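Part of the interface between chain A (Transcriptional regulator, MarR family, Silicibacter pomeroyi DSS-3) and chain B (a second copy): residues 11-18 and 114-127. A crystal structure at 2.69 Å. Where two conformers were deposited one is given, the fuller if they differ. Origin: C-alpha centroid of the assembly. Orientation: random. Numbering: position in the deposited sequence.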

# COMPACT_ATOMS: atom_id res chain seq x y z
N THR A 11 10.39 -18.01 3.68
CA THR A 11 10.89 -17.10 4.69
C THR A 11 9.75 -16.41 5.43
O THR A 11 8.58 -16.66 5.15
N PHE A 12 10.11 -15.55 6.38
CA PHE A 12 9.11 -14.85 7.19
C PHE A 12 8.27 -13.91 6.34
O PHE A 12 7.05 -14.04 6.28
N VAL A 13 8.94 -12.95 5.70
CA VAL A 13 8.26 -12.00 4.83
C VAL A 13 7.36 -12.72 3.82
O VAL A 13 6.30 -12.22 3.46
N SER A 14 7.81 -13.89 3.38
CA SER A 14 7.08 -14.64 2.36
C SER A 14 5.61 -14.81 2.74
O SER A 14 4.73 -14.69 1.89
N GLY A 15 5.37 -15.09 4.02
CA GLY A 15 4.05 -15.51 4.46
C GLY A 15 3.42 -14.52 5.43
O GLY A 15 2.38 -14.80 6.02
N TYR A 16 4.06 -13.37 5.58
CA TYR A 16 3.64 -12.39 6.58
C TYR A 16 2.54 -11.49 6.03
O TYR A 16 2.74 -10.77 5.05
N LEU A 17 1.38 -11.53 6.67
CA LEU A 17 0.17 -10.94 6.10
C LEU A 17 0.35 -9.49 5.66
O LEU A 17 -0.17 -9.07 4.63
N LEU A 18 1.07 -8.71 6.44
CA LEU A 18 1.20 -7.31 6.08
C LEU A 18 2.00 -7.15 4.81
O LEU A 18 1.81 -6.19 4.06
N LEU B 114 11.41 -7.59 17.07
CA LEU B 114 10.36 -7.04 16.22
C LEU B 114 9.58 -8.09 15.46
O LEU B 114 8.35 -8.03 15.39
N VAL B 115 10.26 -9.06 14.86
CA VAL B 115 9.53 -10.09 14.13
C VAL B 115 8.60 -10.86 15.09
O VAL B 115 7.45 -11.16 14.75
N ALA B 116 9.08 -11.12 16.30
CA ALA B 116 8.21 -11.69 17.33
C ALA B 116 6.91 -10.88 17.48
O ALA B 116 5.82 -11.43 17.31
N SER B 117 7.02 -9.58 17.77
CA SER B 117 5.83 -8.71 17.84
C SER B 117 4.98 -8.77 16.60
O SER B 117 3.76 -8.92 16.69
N ALA B 118 5.62 -8.65 15.44
CA ALA B 118 4.87 -8.69 14.18
C ALA B 118 4.02 -9.95 14.14
O ALA B 118 2.83 -9.87 13.86
N ARG B 119 4.63 -11.10 14.48
CA ARG B 119 3.92 -12.37 14.40
C ARG B 119 2.72 -12.41 15.33
O ARG B 119 1.65 -12.87 14.95
N ALA B 120 2.90 -11.93 16.56
CA ALA B 120 1.83 -11.95 17.56
C ALA B 120 0.66 -11.06 17.14
O ALA B 120 -0.49 -11.46 17.28
N HIS B 121 0.99 -9.88 16.62
CA HIS B 121 0.01 -8.94 16.09
C HIS B 121 -0.76 -9.55 14.90
O HIS B 121 -1.98 -9.35 14.76
N GLU B 122 -0.05 -10.30 14.05
CA GLU B 122 -0.62 -11.00 12.91
C GLU B 122 -1.57 -12.10 13.39
O GLU B 122 -2.64 -12.29 12.82
N THR B 123 -1.18 -12.80 14.45
CA THR B 123 -2.00 -13.88 14.96
C THR B 123 -3.26 -13.31 15.58
O THR B 123 -4.34 -13.88 15.42
N ARG B 124 -3.12 -12.19 16.27
CA ARG B 124 -4.27 -11.51 16.83
C ARG B 124 -5.28 -11.31 15.70
O ARG B 124 -6.45 -11.72 15.80
N LEU B 125 -4.82 -10.72 14.62
CA LEU B 125 -5.71 -10.39 13.52
C LEU B 125 -6.31 -11.63 12.81
O LEU B 125 -7.51 -11.69 12.52
N LEU B 126 -5.47 -12.63 12.53
CA LEU B 126 -5.95 -13.83 11.86
C LEU B 126 -7.02 -14.51 12.67
O LEU B 126 -7.97 -15.06 12.10
N SER B 127 -6.87 -14.49 13.99
CA SER B 127 -7.89 -15.02 14.90
C SER B 127 -9.20 -14.30 14.62
O SER B 127 -10.20 -14.93 14.29

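Phe12(A) forms the apolar centre of the contact. Its CA-to-CB bond points toward the chain B helix, and chi1 is t (160°), with chi2 at 59°. The ring lies against Val115(B), whose chi1 is also t. Val115(B) CG1 sits over one face, 3.7 Å from the Phe12(A) ring centroid and only 4° off the normal, a CH-pi contact. The other methyl also touches the ring: Val115(B) CG2 is 3.7 Å from Phe12(A) CE2. One helical turn on, Ala118(B) points toward chain A. Ala118(B) CB is 4.1 Å from Phe12(A) CZ and 3.9 Å from Tyr16(A) CZ, so this small side chain meets both rings.

Tyr16(A) leaves its backbone sideways, with chi1 t and chi2 48°, but the end of its side chain comes nearer to chain B. Tyr16(A) OH lies 3.7 Å from Ala118(B) CB.

Leu17(A) points toward the helix with chi1 t and chi2 p. It extends the apolar packing further along the helix. Leu17(A) CD2 is 3.8 Å from Leu125(B) CD2, where Leu125(B) is likewise t, p. Leu126(B), m, t, is a looser neighbour, with its CD2 4.5 Å from Leu17(A) CD2.

The polar edge includes Arg119(B) and Glu122(B). Arg119(B) starts sideways, with chi1 m and chi2 and chi3 t, and its end turns nearer to chain A. Phe12(A) CD1 lies over one face of its guanidinium, 3.9 Å from Arg119(B) CZ.

Glu122(B) points toward chain A with chi1 and chi2 both t. This extended shape carries its carboxylate to the start of a chain A helix, where Tyr16(A) is the N-cap residue. Leu17(A) N donates a hydrogen bond to Glu122(B) OE2 at 2.7 Å and 160°. It is the only hydrogen bond between the two stretches.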

# COMPACT_ATOMS: atom_id res chain seq x y z
CB THR A 11 11.82 -16.03 4.08
OG1 THR A 11 11.08 -15.23 3.15
CG2 THR A 11 12.99 -16.69 3.37
CB PHE A 12 9.79 -14.08 8.33
CG PHE A 12 8.95 -12.99 8.91
CD1 PHE A 12 7.72 -13.28 9.48
CD2 PHE A 12 9.38 -11.67 8.89
CE1 PHE A 12 6.93 -12.27 10.02
CE2 PHE A 12 8.60 -10.66 9.43
CZ PHE A 12 7.38 -10.96 9.99
CB VAL A 13 9.26 -11.11 4.07
CG1 VAL A 13 8.55 -10.30 3.00
CG2 VAL A 13 10.00 -10.20 5.03
CB SER A 14 7.73 -16.01 2.15
OG SER A 14 8.46 -16.05 0.93
CB TYR A 16 4.83 -11.55 7.04
CG TYR A 16 4.45 -10.41 7.96
CD1 TYR A 16 3.62 -10.62 9.05
CD2 TYR A 16 4.93 -9.12 7.73
CE1 TYR A 16 3.28 -9.58 9.90
CE2 TYR A 16 4.59 -8.08 8.57
CZ TYR A 16 3.76 -8.31 9.65
OH TYR A 16 3.42 -7.27 10.49
CB LEU A 17 -1.01 -11.07 7.05
CG LEU A 17 -2.27 -10.25 6.74
CD1 LEU A 17 -2.95 -10.81 5.55
CD2 LEU A 17 -3.23 -10.27 7.90
CB LEU A 18 1.84 -6.49 7.19
CG LEU A 18 1.04 -6.42 8.49
CD1 LEU A 18 1.66 -5.33 9.35
CD2 LEU A 18 -0.43 -6.13 8.19
CB LEU B 114 10.94 -6.05 15.23
CG LEU B 114 11.43 -4.80 15.92
CD1 LEU B 114 12.05 -3.89 14.89
CD2 LEU B 114 10.28 -4.13 16.63
CB VAL B 115 10.48 -11.00 13.32
CG1 VAL B 115 9.76 -12.21 12.79
CG2 VAL B 115 11.09 -10.20 12.16
CB ALA B 116 8.96 -11.83 18.66
CB SER B 117 6.21 -7.27 18.04
OG SER B 117 6.54 -7.05 19.39
CB ALA B 118 5.78 -8.57 12.96
CB ARG B 119 4.84 -13.54 14.73
CG ARG B 119 5.81 -13.95 13.65
CD ARG B 119 6.57 -15.20 14.12
NE ARG B 119 7.83 -15.45 13.41
CZ ARG B 119 7.93 -16.08 12.23
NH1 ARG B 119 6.82 -16.51 11.59
NH2 ARG B 119 9.14 -16.26 11.68
CB ALA B 120 2.36 -11.56 18.93
CB HIS B 121 0.71 -7.63 15.67
CG HIS B 121 1.06 -6.70 16.81
ND1 HIS B 121 1.83 -7.09 17.89
CD2 HIS B 121 0.79 -5.39 17.00
CE1 HIS B 121 2.00 -6.06 18.70
NE2 HIS B 121 1.39 -5.01 18.18
CB GLU B 122 0.47 -11.61 12.03
CG GLU B 122 -0.08 -12.47 10.89
CD GLU B 122 0.99 -13.13 10.06
OE1 GLU B 122 1.95 -13.70 10.61
OE2 GLU B 122 0.87 -13.10 8.83
CB THR B 123 -1.27 -14.80 15.96
OG1 THR B 123 0.05 -15.07 15.47
CG2 THR B 123 -2.02 -16.12 16.13
CB ARG B 124 -3.86 -10.16 17.41
CG ARG B 124 -4.65 -9.70 18.64
CD ARG B 124 -3.80 -9.63 19.96
NE ARG B 124 -2.45 -9.02 19.82
CZ ARG B 124 -2.17 -7.78 19.39
NH1 ARG B 124 -0.90 -7.37 19.31
NH2 ARG B 124 -3.14 -6.93 19.01
CB LEU B 125 -4.99 -9.46 12.55
CG LEU B 125 -5.68 -9.05 11.26
CD1 LEU B 125 -7.04 -8.44 11.52
CD2 LEU B 125 -4.79 -8.06 10.57
CB LEU B 126 -4.81 -14.81 11.58
CG LEU B 126 -3.88 -14.41 10.46
CD1 LEU B 126 -2.69 -15.34 10.41
CD2 LEU B 126 -4.60 -14.38 9.12
CB SER B 127 -7.47 -14.82 16.36
OG SER B 127 -8.51 -15.23 17.24